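Local coordinates for protein Udp-n-acetylglucosamine pyrophosphorylase (Trypanosoma brucei, PDB 4BQH) that probably catalyses the formation of UDP-N-acetylglucosamine and diphosphate from UTP and N-acetylglucosamine 1-phosphate, and is caught here with an inhibitor bound, at residues E34-L38 / M225-I231; V57-L62 / G396-E400; K145-M149 / T188-F192; D282-N287 / D432-K438. One frame throughout, in Å; residues are numbered along the deposited sequence.

Contact 1 (E34-L38 / M225-I231)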
loop_
_atom_site.group_PDB
_atom_site.type_symbol
_atom_site.label_atom_id
_atom_site.label_comp_id
_atom_site.label_asym_id
_atom_site.label_seq_id
_atom_site.Cartn_x
_atom_site.Cartn_y
_atom_site.Cartn_z
ATOM N N GLU A 34 -23.174 16.755 22.062
ATOM C CA GLU A 34 -22.105 17.421 21.326
ATOM C C GLU A 34 -20.779 17.108 21.953
ATOM O O GLU A 34 -19.822 16.761 21.245
ATOM C CB GLU A 34 -22.303 18.937 21.297
ATOM C CG GLU A 34 -23.315 19.407 20.248
ATOM C CD GLU A 34 -23.941 20.758 20.589
ATOM O OE1 GLU A 34 -23.385 21.503 21.436
ATOM O OE2 GLU A 34 -24.997 21.083 19.995
ATOM N N ARG A 35 -20.721 17.280 23.274
ATOM C CA ARG A 35 -19.545 16.960 24.068
ATOM C C ARG A 35 -19.140 15.523 23.794
ATOM O O ARG A 35 -17.961 15.241 23.568
ATOM C CB ARG A 35 -19.819 17.141 25.569
ATOM C CG ARG A 35 -19.970 18.577 26.054
ATOM C CD ARG A 35 -20.270 18.612 27.553
ATOM N NE ARG A 35 -20.831 19.899 27.977
ATOM C CZ ARG A 35 -21.129 20.226 29.237
ATOM N N ALA A 36 -20.117 14.615 23.782
ATOM C CA ALA A 36 -19.819 13.200 23.581
ATOM C C ALA A 36 -19.335 12.866 22.166
ATOM O O ALA A 36 -18.393 12.080 22.000
ATOM C CB ALA A 36 -21.003 12.331 23.964
ATOM N N SER A 37 -19.956 13.432 21.134
ATOM C CA SER A 37 -19.524 13.055 19.778
ATOM C C SER A 37 -18.156 13.668 19.466
ATOM O O SER A 37 -17.330 13.034 18.810
ATOM C CB SER A 37 -20.549 13.441 18.710
ATOM O OG SER A 37 -20.745 14.829 18.713
ATOM N N LEU A 38 -17.925 14.894 19.936
ATOM C CA LEU A 38 -16.633 15.541 19.748
ATOM C C LEU A 38 -15.546 14.764 20.475
ATOM O O LEU A 38 -14.440 14.572 19.947
ATOM C CB LEU A 38 -16.708 16.984 20.246
ATOM C CG LEU A 38 -15.837 18.085 19.666
ATOM C CD1 LEU A 38 -15.612 17.941 18.161
ATOM C CD2 LEU A 38 -16.536 19.407 19.976
ATOM N N MET A 225 -15.306 23.601 12.022
ATOM C CA MET A 225 -16.298 22.678 12.554
ATOM C C MET A 225 -17.234 22.209 11.446
ATOM O O MET A 225 -17.799 23.038 10.715
ATOM C CB MET A 225 -17.127 23.361 13.667
ATOM C CG MET A 225 -16.314 23.942 14.822
ATOM S SD MET A 225 -15.402 22.651 15.687
ATOM C CE MET A 225 -16.742 21.805 16.549
ATOM N N GLU A 226 -17.380 20.893 11.299
ATOM C CA GLU A 226 -18.391 20.342 10.398
ATOM C C GLU A 226 -19.791 20.630 10.978
ATOM O O GLU A 226 -20.732 21.003 10.253
ATOM C CB GLU A 226 -18.187 18.846 10.216
ATOM C CG GLU A 226 -19.108 18.230 9.168
ATOM C CD GLU A 226 -18.765 16.789 8.830
ATOM O OE1 GLU A 226 -17.784 16.237 9.379
ATOM O OE2 GLU A 226 -19.485 16.204 7.996
ATOM N N ASN A 227 -19.895 20.450 12.287
ATOM C CA ASN A 227 -21.115 20.791 13.059
ATOM C C ASN A 227 -20.729 20.944 14.526
ATOM O O ASN A 227 -19.555 20.840 14.870
ATOM C CB ASN A 227 -22.233 19.743 12.844
ATOM C CG ASN A 227 -21.817 18.333 13.229
ATOM O OD1 ASN A 227 -21.529 18.049 14.386
ATOM N ND2 ASN A 227 -21.816 17.434 12.256
ATOM N N ARG A 228 -21.695 21.194 15.412
ATOM C CA ARG A 228 -21.342 21.485 16.782
ATOM C C ARG A 228 -20.703 20.282 17.494
ATOM O O ARG A 228 -20.071 20.454 18.542
ATOM C CB ARG A 228 -22.557 22.048 17.547
ATOM C CG ARG A 228 -22.904 23.466 17.086
ATOM C CD ARG A 228 -24.028 24.045 17.903
ATOM N NE ARG A 228 -23.632 24.151 19.303
ATOM C CZ ARG A 228 -24.388 24.656 20.265
ATOM N NH1 ARG A 228 -25.633 25.123 20.011
ATOM N NH2 ARG A 228 -23.900 24.678 21.490
ATOM N N GLY A 229 -20.854 19.090 16.929
ATOM C CA GLY A 229 -20.319 17.877 17.532
ATOM C C GLY A 229 -19.227 17.194 16.709
ATOM O O GLY A 229 -18.900 16.037 16.954
ATOM N N ARG A 230 -18.658 17.903 15.745
ATOM C CA ARG A 230 -17.682 17.268 14.850
ATOM C C ARG A 230 -16.774 18.288 14.197
ATOM O O ARG A 230 -17.251 19.264 13.612
ATOM C CB ARG A 230 -18.396 16.443 13.776
ATOM C CG ARG A 230 -17.452 15.591 12.933
ATOM C CD ARG A 230 -18.194 14.547 12.112
ATOM N NE ARG A 230 -17.237 13.698 11.385
ATOM C CZ ARG A 230 -16.595 12.667 11.934
ATOM N NH1 ARG A 230 -16.787 12.368 13.217
ATOM N NH2 ARG A 230 -15.752 11.951 11.204
ATOM N N ILE A 231 -15.462 18.068 14.303
ATOM C CA ILE A 231 -14.522 18.911 13.580
ATOM C C ILE A 231 -14.333 18.399 12.167
ATOM O O ILE A 231 -14.492 17.215 11.884
ATOM C CB ILE A 231 -13.147 19.048 14.275
ATOM C CG1 ILE A 231 -12.331 17.772 14.165
ATOM C CG2 ILE A 231 -13.278 19.511 15.717
ATOM C CD1 ILE A 231 -10.842 18.034 14.342
HETATM O O HOH W 1 -20.630 22.324 20.921
#
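Ser-37, on helix 32-44, reaches out to donate a hydrogen bond from OG to Gly-229 O at 2.8 Å. The same carbonyl lies 3.3 Å from Leu-38 N, but at a poor angle; that amide is already spent within the helix on Glu-34 O, 3.0 Å away. A side chain on Gly-229 would run into Ser-37 OG, so glycine suits this spot. It sits in the type I turn 227-230 of the β-hairpin formed by strands 225-227 and 230-234, where Asn-227 OD1 accepts from Gly-229 N (2.8 Å) in an Asx turn, while Glu-226 and Asn-227 together face Arg-230 as a classic bulge. Glu-34 OE1 takes bonds from Ser-31 N and from a water (2.9 Å) that also donates to Arg-228 O (3.1 Å). The salt bridge between Glu-34 OE1 and Arg-228 NH2 (3.2 Å) is purely electrostatic, the oxygen lying over the guanidinium face. Leu-38 packs CD1 on Ile-231 CG2 (3.7 Å) and CD2 on Met-225 CE (4.2 Å).

Contact 2 (V57-L62 / G396-E400)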
loop_
_atom_site.group_PDB
_atom_site.type_symbol
_atom_site.label_atom_id
_atom_site.label_comp_id
_atom_site.label_asym_id
_atom_site.label_seq_id
_atom_site.Cartn_x
_atom_site.Cartn_y
_atom_site.Cartn_z
ATOM N N VAL A 57 2.346 22.988 11.572
ATOM C CA VAL A 57 2.255 22.296 10.291
ATOM C C VAL A 57 1.488 23.185 9.313
ATOM O O VAL A 57 1.922 23.404 8.171
ATOM C CB VAL A 57 1.554 20.927 10.451
ATOM C CG1 VAL A 57 1.296 20.302 9.081
ATOM C CG2 VAL A 57 2.408 19.992 11.308
ATOM N N LEU A 58 0.355 23.723 9.758
ATOM C CA LEU A 58 -0.457 24.552 8.861
ATOM C C LEU A 58 0.346 25.758 8.401
ATOM O O LEU A 58 0.391 26.078 7.210
ATOM C CB LEU A 58 -1.728 25.047 9.550
ATOM C CG LEU A 58 -2.600 26.005 8.711
ATOM C CD1 LEU A 58 -3.203 25.255 7.526
ATOM C CD2 LEU A 58 -3.694 26.589 9.603
ATOM N N ARG A 59 1.009 26.410 9.349
ATOM C CA ARG A 59 1.726 27.634 9.038
ATOM C C ARG A 59 2.815 27.399 7.987
ATOM O O ARG A 59 2.899 28.140 6.991
ATOM C CB ARG A 59 2.335 28.201 10.306
ATOM C CG ARG A 59 2.908 29.589 10.135
ATOM C CD ARG A 59 3.574 29.995 11.423
ATOM N NE ARG A 59 4.182 31.315 11.333
ATOM C CZ ARG A 59 4.694 31.934 12.388
ATOM N NH1 ARG A 59 4.663 31.327 13.568
ATOM N NH2 ARG A 59 5.228 33.141 12.259
ATOM N N GLU A 60 3.629 26.369 8.206
ATOM C CA GLU A 60 4.736 26.054 7.317
ATOM C C GLU A 60 4.244 25.542 5.973
ATOM O O GLU A 60 4.739 25.965 4.912
ATOM C CB GLU A 60 5.690 25.035 7.944
ATOM C CG GLU A 60 6.687 24.480 6.928
ATOM C CD GLU A 60 8.139 24.510 7.377
ATOM O OE1 GLU A 60 8.404 24.512 8.594
ATOM O OE2 GLU A 60 9.032 24.510 6.500
ATOM N N SER A 61 3.256 24.647 6.017
ATOM C CA SER A 61 2.717 24.071 4.779
ATOM C C SER A 61 2.114 25.148 3.877
ATOM O O SER A 61 2.233 25.066 2.661
ATOM C CB SER A 61 1.713 22.959 5.061
ATOM O OG SER A 61 2.304 21.962 5.881
ATOM N N LEU A 62 1.473 26.152 4.467
ATOM C CA LEU A 62 0.970 27.278 3.685
ATOM C C LEU A 62 2.105 28.063 3.032
ATOM O O LEU A 62 1.996 28.409 1.855
ATOM C CB LEU A 62 0.083 28.217 4.517
ATOM C CG LEU A 62 -1.338 27.704 4.816
ATOM C CD1 LEU A 62 -2.031 28.588 5.849
ATOM C CD2 LEU A 62 -2.193 27.540 3.564
ATOM N N GLY A 396 -11.470 25.936 2.988
ATOM C CA GLY A 396 -10.549 25.570 4.070
ATOM C C GLY A 396 -9.299 24.919 3.519
ATOM O O GLY A 396 -9.192 24.691 2.317
ATOM N N ILE A 397 -8.378 24.601 4.420
ATOM C CA ILE A 397 -7.085 24.012 4.033
ATOM C C ILE A 397 -7.058 22.572 4.532
ATOM O O ILE A 397 -7.303 22.327 5.714
ATOM C CB ILE A 397 -5.895 24.790 4.634
ATOM C CG1 ILE A 397 -5.918 26.272 4.193
ATOM C CG2 ILE A 397 -4.565 24.108 4.248
ATOM C CD1 ILE A 397 -5.803 26.474 2.688
ATOM N N LYS A 398 -6.765 21.639 3.627
ATOM C CA LYS A 398 -6.540 20.226 3.994
ATOM C C LYS A 398 -5.048 19.941 3.915
ATOM O O LYS A 398 -4.343 20.527 3.093
ATOM C CB LYS A 398 -7.352 19.294 3.096
ATOM C CG LYS A 398 -8.855 19.475 3.273
ATOM C CD LYS A 398 -9.623 18.300 2.658
ATOM C CE LYS A 398 -11.130 18.417 2.898
ATOM N NZ LYS A 398 -11.864 17.332 2.163
ATOM N N LEU A 399 -4.552 19.100 4.813
ATOM C CA LEU A 399 -3.115 18.863 4.909
ATOM C C LEU A 399 -2.852 17.395 4.714
ATOM O O LEU A 399 -3.531 16.577 5.310
ATOM C CB LEU A 399 -2.613 19.272 6.295
ATOM C CG LEU A 399 -2.724 20.773 6.579
ATOM C CD1 LEU A 399 -2.507 21.007 8.073
ATOM C CD2 LEU A 399 -1.703 21.561 5.769
ATOM N N GLU A 400 -1.852 17.053 3.907
ATOM C CA GLU A 400 -1.550 15.633 3.683
ATOM C C GLU A 400 -0.058 15.383 3.805
ATOM O O GLU A 400 0.748 16.263 3.523
ATOM C CB GLU A 400 -2.048 15.178 2.288
ATOM C CG GLU A 400 -3.579 15.145 2.177
ATOM C CD GLU A 400 -4.097 14.749 0.789
ATOM O OE1 GLU A 400 -3.334 14.778 -0.198
ATOM O OE2 GLU A 400 -5.303 14.431 0.671
#
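Helix 51-64 lies across one face of the two-stranded antiparallel ribbon made by strands 381-387 and 394-400; the axis of its segment 57-62 runs almost perpendicular to strand segment 396-400 (93°, 9.8 Å at closest approach). Two residues of the strand, Ile-397 and Leu-399, project toward the helix, whereas Lys-398 between them points away. Leu-399 fills the hollow bounded by Val-57, Leu-58 and Ser-61: its CD1 lies 4.0 Å from Val-57 CG1 and 4.2 Å from Leu-58 CA, and its CD2 is 3.8 Å from Ser-61 CB. Ile-397 fits beside Leu-58 and Leu-62, with CG2 3.7 Å from Leu-58 CD1 and CD1 3.9 Å from Leu-62 CD2. Branched aliphatic side chains suit such a buried, apolar interface, and the small Ala-382 of the partner strand touches Ser-61, Ile-397 and Leu-399. The Val-57 side chain comes within about 6 Å of the bound inhibitor. Serine can be buried here because its hydroxyl turns back to its own helix, Ser-61 OG donating to Val-57 O at 2.7 Å.

Contact 3 (K145-M149 / T188-F192)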
loop_
_atom_site.group_PDB
_atom_site.type_symbol
_atom_site.label_atom_id
_atom_site.label_comp_id
_atom_site.label_asym_id
_atom_site.label_seq_id
_atom_site.Cartn_x
_atom_site.Cartn_y
_atom_site.Cartn_z
ATOM N N LYS A 145 -14.322 -13.016 -5.061
ATOM C CA LYS A 145 -13.519 -12.743 -3.882
ATOM C C LYS A 145 -13.355 -11.246 -3.713
ATOM O O LYS A 145 -13.164 -10.533 -4.698
ATOM C CB LYS A 145 -12.138 -13.383 -4.034
ATOM C CG LYS A 145 -12.184 -14.904 -4.170
ATOM C CD LYS A 145 -10.806 -15.448 -4.413
ATOM C CE LYS A 145 -10.881 -16.965 -4.627
ATOM N NZ LYS A 145 -9.532 -17.452 -5.022
ATOM N N SER A 146 -13.443 -10.796 -2.467
ATOM C CA SER A 146 -13.117 -9.410 -2.113
ATOM C C SER A 146 -11.632 -9.091 -2.354
ATOM O O SER A 146 -10.789 -9.981 -2.483
ATOM C CB SER A 146 -13.500 -9.101 -0.655
ATOM O OG SER A 146 -12.739 -9.836 0.310
ATOM N N LEU A 147 -11.320 -7.806 -2.434
ATOM C CA LEU A 147 -9.928 -7.402 -2.479
ATOM C C LEU A 147 -9.161 -7.905 -1.240
ATOM O O LEU A 147 -8.056 -8.412 -1.393
ATOM C CB LEU A 147 -9.805 -5.882 -2.677
ATOM C CG LEU A 147 -10.374 -5.366 -4.009
ATOM C CD1 LEU A 147 -10.353 -3.842 -3.950
ATOM C CD2 LEU A 147 -9.588 -5.871 -5.208
ATOM N N PHE A 148 -9.744 -7.807 -0.042
ATOM C CA PHE A 148 -9.093 -8.373 1.163
ATOM C C PHE A 148 -8.783 -9.859 0.977
ATOM O O PHE A 148 -7.685 -10.299 1.253
ATOM C CB PHE A 148 -9.928 -8.196 2.437
ATOM C CG PHE A 148 -9.788 -6.848 3.105
ATOM C CD1 PHE A 148 -8.532 -6.284 3.334
ATOM C CD2 PHE A 148 -10.916 -6.183 3.601
ATOM C CE1 PHE A 148 -8.410 -5.055 3.993
ATOM C CE2 PHE A 148 -10.796 -4.948 4.273
ATOM C CZ PHE A 148 -9.541 -4.378 4.462
ATOM N N MET A 149 -9.753 -10.621 0.482
ATOM C CA MET A 149 -9.574 -12.055 0.354
ATOM C C MET A 149 -8.415 -12.397 -0.563
ATOM O O MET A 149 -7.603 -13.253 -0.228
ATOM C CB MET A 149 -10.861 -12.720 -0.148
ATOM C CG MET A 149 -10.730 -14.223 -0.310
ATOM S SD MET A 149 -12.402 -14.878 -0.408
ATOM C CE MET A 149 -12.049 -16.632 -0.467
ATOM N N THR A 188 -14.411 -3.528 9.692
ATOM C CA THR A 188 -13.323 -4.288 9.053
ATOM C C THR A 188 -12.977 -5.563 9.847
ATOM O O THR A 188 -12.872 -6.655 9.279
ATOM C CB THR A 188 -12.073 -3.416 8.805
ATOM O OG1 THR A 188 -12.440 -2.277 7.995
ATOM C CG2 THR A 188 -10.970 -4.237 8.058
ATOM N N GLN A 189 -12.845 -5.436 11.161
ATOM C CA GLN A 189 -12.536 -6.620 11.988
ATOM C C GLN A 189 -13.645 -7.651 11.881
ATOM O O GLN A 189 -13.363 -8.846 11.778
ATOM C CB GLN A 189 -12.328 -6.224 13.435
ATOM C CG GLN A 189 -11.095 -5.359 13.629
ATOM C CD GLN A 189 -10.627 -5.359 15.050
ATOM O OE1 GLN A 189 -10.454 -6.412 15.648
ATOM N NE2 GLN A 189 -10.432 -4.183 15.606
ATOM N N ARG A 190 -14.895 -7.179 11.889
ATOM C CA ARG A 190 -16.064 -8.064 11.720
ATOM C C ARG A 190 -16.027 -8.849 10.412
ATOM O O ARG A 190 -16.268 -10.051 10.388
ATOM C CB ARG A 190 -17.362 -7.266 11.801
ATOM C CG ARG A 190 -17.871 -7.054 13.210
ATOM C CD ARG A 190 -19.366 -6.743 13.148
ATOM N NE ARG A 190 -19.949 -6.546 14.473
ATOM C CZ ARG A 190 -20.453 -7.515 15.235
ATOM N NH1 ARG A 190 -20.445 -8.782 14.823
ATOM N NH2 ARG A 190 -20.958 -7.216 16.422
ATOM N N PHE A 191 -15.744 -8.158 9.319
ATOM C CA PHE A 191 -15.614 -8.793 8.005
ATOM C C PHE A 191 -14.543 -9.893 8.024
ATOM O O PHE A 191 -14.774 -10.973 7.511
ATOM C CB PHE A 191 -15.298 -7.706 6.963
ATOM C CG PHE A 191 -15.249 -8.185 5.535
ATOM C CD1 PHE A 191 -16.415 -8.520 4.850
ATOM C CD2 PHE A 191 -14.028 -8.242 4.848
ATOM C CE1 PHE A 191 -16.369 -8.918 3.520
ATOM C CE2 PHE A 191 -13.974 -8.652 3.513
ATOM C CZ PHE A 191 -15.148 -8.990 2.847
ATOM N N PHE A 192 -13.367 -9.617 8.606
ATOM C CA PHE A 192 -12.320 -10.639 8.700
ATOM C C PHE A 192 -12.807 -11.829 9.539
ATOM O O PHE A 192 -12.637 -12.987 9.142
ATOM C CB PHE A 192 -11.007 -10.076 9.280
ATOM C CG PHE A 192 -10.070 -9.504 8.234
ATOM C CD1 PHE A 192 -10.334 -8.274 7.635
ATOM C CD2 PHE A 192 -8.926 -10.202 7.846
ATOM C CE1 PHE A 192 -9.465 -7.748 6.664
ATOM C CE2 PHE A 192 -8.055 -9.684 6.887
ATOM C CZ PHE A 192 -8.332 -8.463 6.286
#
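Phe-148 offers one face of its ring to the edge of Phe-192 in a T-shaped pair: the centroids are 4.8 Å apart, the planes meet at 64°, and Phe-192 CZ comes to 3.7 Å from Phe-148 CD1. At the edge of the Phe-148 ring lies Phe-191, whose CE2 is 3.9 Å from Phe-148 CD2, and Thr-188 adds its methyl, CG2, at 3.9 Å from Phe-148 CE2. Flat, bulky phenylalanines suit the gap between the backbones of 145-149 and 188-192, whose nearest CA atoms, those of Phe-148 and Phe-192, are 8.5 Å apart. Ser-146 has a double part. As N-cap of helix 147-166 it accepts from Met-149 N at OG (3.1 Å), and the same OG lies in van der Waals contact with the edge of Phe-191, 3.6 Å from CZ. The aromatic cluster runs on to Phe-135, Phe-198 and Phe-207, while Phe-148, Thr-188 and Phe-192 all rest on Val-178 of strand 175-180. Helix 147-166 connects the parallel strands 114-119 and 175-180, and helix 185-194 connects 175-180 to 205-209: successive β-α-β crossovers packing their helices side by side on the sheet, as in the Rossmann-like core of GT-A nucleotidyltransferases.

Contact 4 (D282-N287 / D432-K438)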
loop_
_atom_site.group_PDB
_atom_site.type_symbol
_atom_site.label_atom_id
_atom_site.label_comp_id
_atom_site.label_asym_id
_atom_site.label_seq_id
_atom_site.Cartn_x
_atom_site.Cartn_y
_atom_site.Cartn_z
ATOM N N ASP A 282 -6.401 -0.968 -2.850
ATOM C CA ASP A 282 -6.998 -0.738 -4.194
ATOM C C ASP A 282 -6.276 -1.385 -5.382
ATOM O O ASP A 282 -6.803 -1.399 -6.500
ATOM C CB ASP A 282 -7.237 0.769 -4.456
ATOM C CG ASP A 282 -5.964 1.558 -4.783
ATOM O OD1 ASP A 282 -4.853 0.992 -4.972
ATOM O OD2 ASP A 282 -6.070 2.816 -4.857
ATOM N N ASN A 283 -5.084 -1.923 -5.148
ATOM C CA ASN A 283 -4.274 -2.413 -6.249
ATOM C C ASN A 283 -4.561 -3.877 -6.497
ATOM O O ASN A 283 -4.062 -4.746 -5.774
ATOM C CB ASN A 283 -2.795 -2.212 -5.946
ATOM C CG ASN A 283 -1.916 -2.600 -7.109
ATOM O OD1 ASN A 283 -2.411 -2.968 -8.177
ATOM N ND2 ASN A 283 -0.615 -2.544 -6.911
ATOM N N LEU A 284 -5.370 -4.159 -7.518
ATOM C CA LEU A 284 -5.736 -5.543 -7.792
ATOM C C LEU A 284 -4.525 -6.393 -8.155
ATOM O O LEU A 284 -4.534 -7.616 -7.935
ATOM C CB LEU A 284 -6.739 -5.611 -8.950
ATOM C CG LEU A 284 -7.329 -6.999 -9.259
ATOM C CD1 LEU A 284 -8.169 -7.544 -8.104
ATOM C CD2 LEU A 284 -8.179 -6.939 -10.536
ATOM N N LEU A 285 -3.503 -5.761 -8.740
ATOM C CA LEU A 285 -2.331 -6.492 -9.208
ATOM C C LEU A 285 -1.168 -6.532 -8.193
ATOM O O LEU A 285 -0.048 -6.888 -8.560
ATOM C CB LEU A 285 -1.833 -5.904 -10.520
ATOM C CG LEU A 285 -2.529 -6.290 -11.837
ATOM C CD1 LEU A 285 -4.048 -6.408 -11.777
ATOM C CD2 LEU A 285 -2.086 -5.251 -12.856
ATOM N N ALA A 286 -1.453 -6.219 -6.939
ATOM C CA ALA A 286 -0.397 -6.029 -5.942
ATOM C C ALA A 286 0.425 -7.306 -5.780
ATOM O O ALA A 286 -0.133 -8.404 -5.628
ATOM C CB ALA A 286 -0.995 -5.623 -4.610
ATOM N N ASN A 287 1.747 -7.158 -5.886
ATOM C CA ASN A 287 2.629 -8.286 -5.742
ATOM C C ASN A 287 2.959 -8.380 -4.249
ATOM O O ASN A 287 3.958 -7.835 -3.759
ATOM C CB ASN A 287 3.857 -8.108 -6.621
ATOM C CG ASN A 287 4.692 -9.361 -6.714
ATOM O OD1 ASN A 287 4.459 -10.324 -5.988
ATOM N ND2 ASN A 287 5.661 -9.356 -7.604
ATOM N N ASP A 432 1.973 -5.732 -14.871
ATOM C CA ASP A 432 2.082 -6.894 -13.997
ATOM C C ASP A 432 1.869 -6.523 -12.519
ATOM O O ASP A 432 1.666 -7.406 -11.677
ATOM C CB ASP A 432 3.471 -7.558 -14.143
ATOM C CG ASP A 432 3.666 -8.252 -15.489
ATOM O OD1 ASP A 432 2.658 -8.632 -16.143
ATOM O OD2 ASP A 432 4.845 -8.446 -15.874
ATOM N N GLU A 433 1.912 -5.226 -12.208
ATOM C CA GLU A 433 2.153 -4.793 -10.843
ATOM C C GLU A 433 1.201 -3.713 -10.331
ATOM O O GLU A 433 1.131 -3.497 -9.142
ATOM C CB GLU A 433 3.597 -4.276 -10.727
ATOM C CG GLU A 433 4.686 -5.327 -10.928
ATOM C CD GLU A 433 5.197 -5.919 -9.620
ATOM O OE1 GLU A 433 5.020 -5.295 -8.573
ATOM O OE2 GLU A 433 5.803 -7.007 -9.652
ATOM N N PHE A 434 0.466 -3.041 -11.217
ATOM C CA PHE A 434 -0.272 -1.856 -10.798
ATOM C C PHE A 434 -1.584 -1.716 -11.571
ATOM O O PHE A 434 -1.566 -1.308 -12.726
ATOM C CB PHE A 434 0.633 -0.620 -11.014
ATOM C CG PHE A 434 0.015 0.701 -10.596
ATOM C CD1 PHE A 434 -0.267 0.970 -9.261
ATOM C CD2 PHE A 434 -0.267 1.675 -11.555
ATOM C CE1 PHE A 434 -0.854 2.182 -8.896
ATOM C CE2 PHE A 434 -0.813 2.906 -11.201
ATOM C CZ PHE A 434 -1.096 3.166 -9.865
ATOM N N GLY A 435 -2.696 -2.023 -10.888
ATOM C CA GLY A 435 -4.076 -1.972 -11.438
ATOM C C GLY A 435 -4.983 -1.434 -10.340
ATOM O O GLY A 435 -5.712 -2.197 -9.680
ATOM N N PRO A 436 -4.919 -0.121 -10.103
ATOM C CA PRO A 436 -5.674 0.495 -9.019
ATOM C C PRO A 436 -7.160 0.564 -9.354
ATOM O O PRO A 436 -7.542 0.960 -10.457
ATOM C CB PRO A 436 -5.051 1.900 -8.904
ATOM C CG PRO A 436 -4.517 2.175 -10.250
ATOM C CD PRO A 436 -4.127 0.859 -10.868
ATOM N N VAL A 437 -7.981 0.132 -8.413
ATOM C CA VAL A 437 -9.428 0.154 -8.572
ATOM C C VAL A 437 -9.952 1.362 -7.799
ATOM O O VAL A 437 -10.061 1.327 -6.575
ATOM C CB VAL A 437 -10.068 -1.144 -8.058
ATOM C CG1 VAL A 437 -11.562 -1.105 -8.324
ATOM C CG2 VAL A 437 -9.420 -2.369 -8.736
ATOM N N LYS A 438 -10.246 2.434 -8.537
ATOM C CA LYS A 438 -10.510 3.731 -7.929
ATOM C C LYS A 438 -11.792 4.385 -8.420
ATOM O O LYS A 438 -12.436 5.105 -7.664
ATOM C CB LYS A 438 -9.348 4.690 -8.190
ATOM C CG LYS A 438 -8.002 4.276 -7.607
ATOM C CD LYS A 438 -6.895 5.228 -8.049
ATOM C CE LYS A 438 -7.077 6.629 -7.476
ATOM N NZ LYS A 438 -6.074 6.920 -6.419
HETATM O O HOH W 2 2.763 -4.767 -7.220
#
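In the GT-A fold, the loop after central-sheet strand 275-280 meets the end of the short helix 430-433 and the loop that follows it, through a single antiparallel bridge with an Asx turn and a type I turn (283-286) beside it. Asn-283 and Pro-436 form a non-hydrogen-bonded pair, flanked by Val-437 N to Asp-282 O (2.7 Å) and Leu-284 N to Gly-435 O (2.9 Å). Pro-436, lacking an N-H, gives up no bond across this bridge, and Pro-436 CA makes a CA-H...O contact with Asp-282 O (3.3 Å). The amide of Asn-283 acts like a peptide group: OD1 accepts from Gly-435 N (2.9 Å) and from Leu-285 N (3.1 Å), while ND2 donates to Glu-433 O (3.0 Å). A side chain on Gly-435 would press against Leu-285 CD1. Asn-287 ND2 donates to Glu-433 OE2 (3.1 Å), and a water links Asn-287 N (2.9 Å) with Glu-433 O (2.8 Å) and OE1 (2.7 Å). Asn-287 OD1 accepts from Arg-158, and Glu-433 OE1, besides the water, forms a salt bridge with Lys-307. Leu-284 packs between helices 147-166 and 448-471, touching Met-150 and Ala-451, and Leu-285 rests on Leu-454 of the latter.

How the contacts relate
Of the four contacts, only 3 and 4 touch: Leu-147 CD2 meets Leu-284 CD1 at 3.6 Å. Both belong to the core around the central sheet, their centres about 17 Å apart. Contacts 1 and 2 lie farther out, their centres about 21 Å apart and their nearest atoms about 9 Å, carried by the successive helices 32-44 and 51-64. Their segments alternate along the chain, and contact 3 is nested inside the loops closed by both. The segments of contacts 2 and 4 also alternate, with nearest atoms about 10 Å apart. The allosteric inhibitor lies about 6 Å from the side chain of Val-57 in contact 2 and about 11 Å from that of Ile-231 in contact 1.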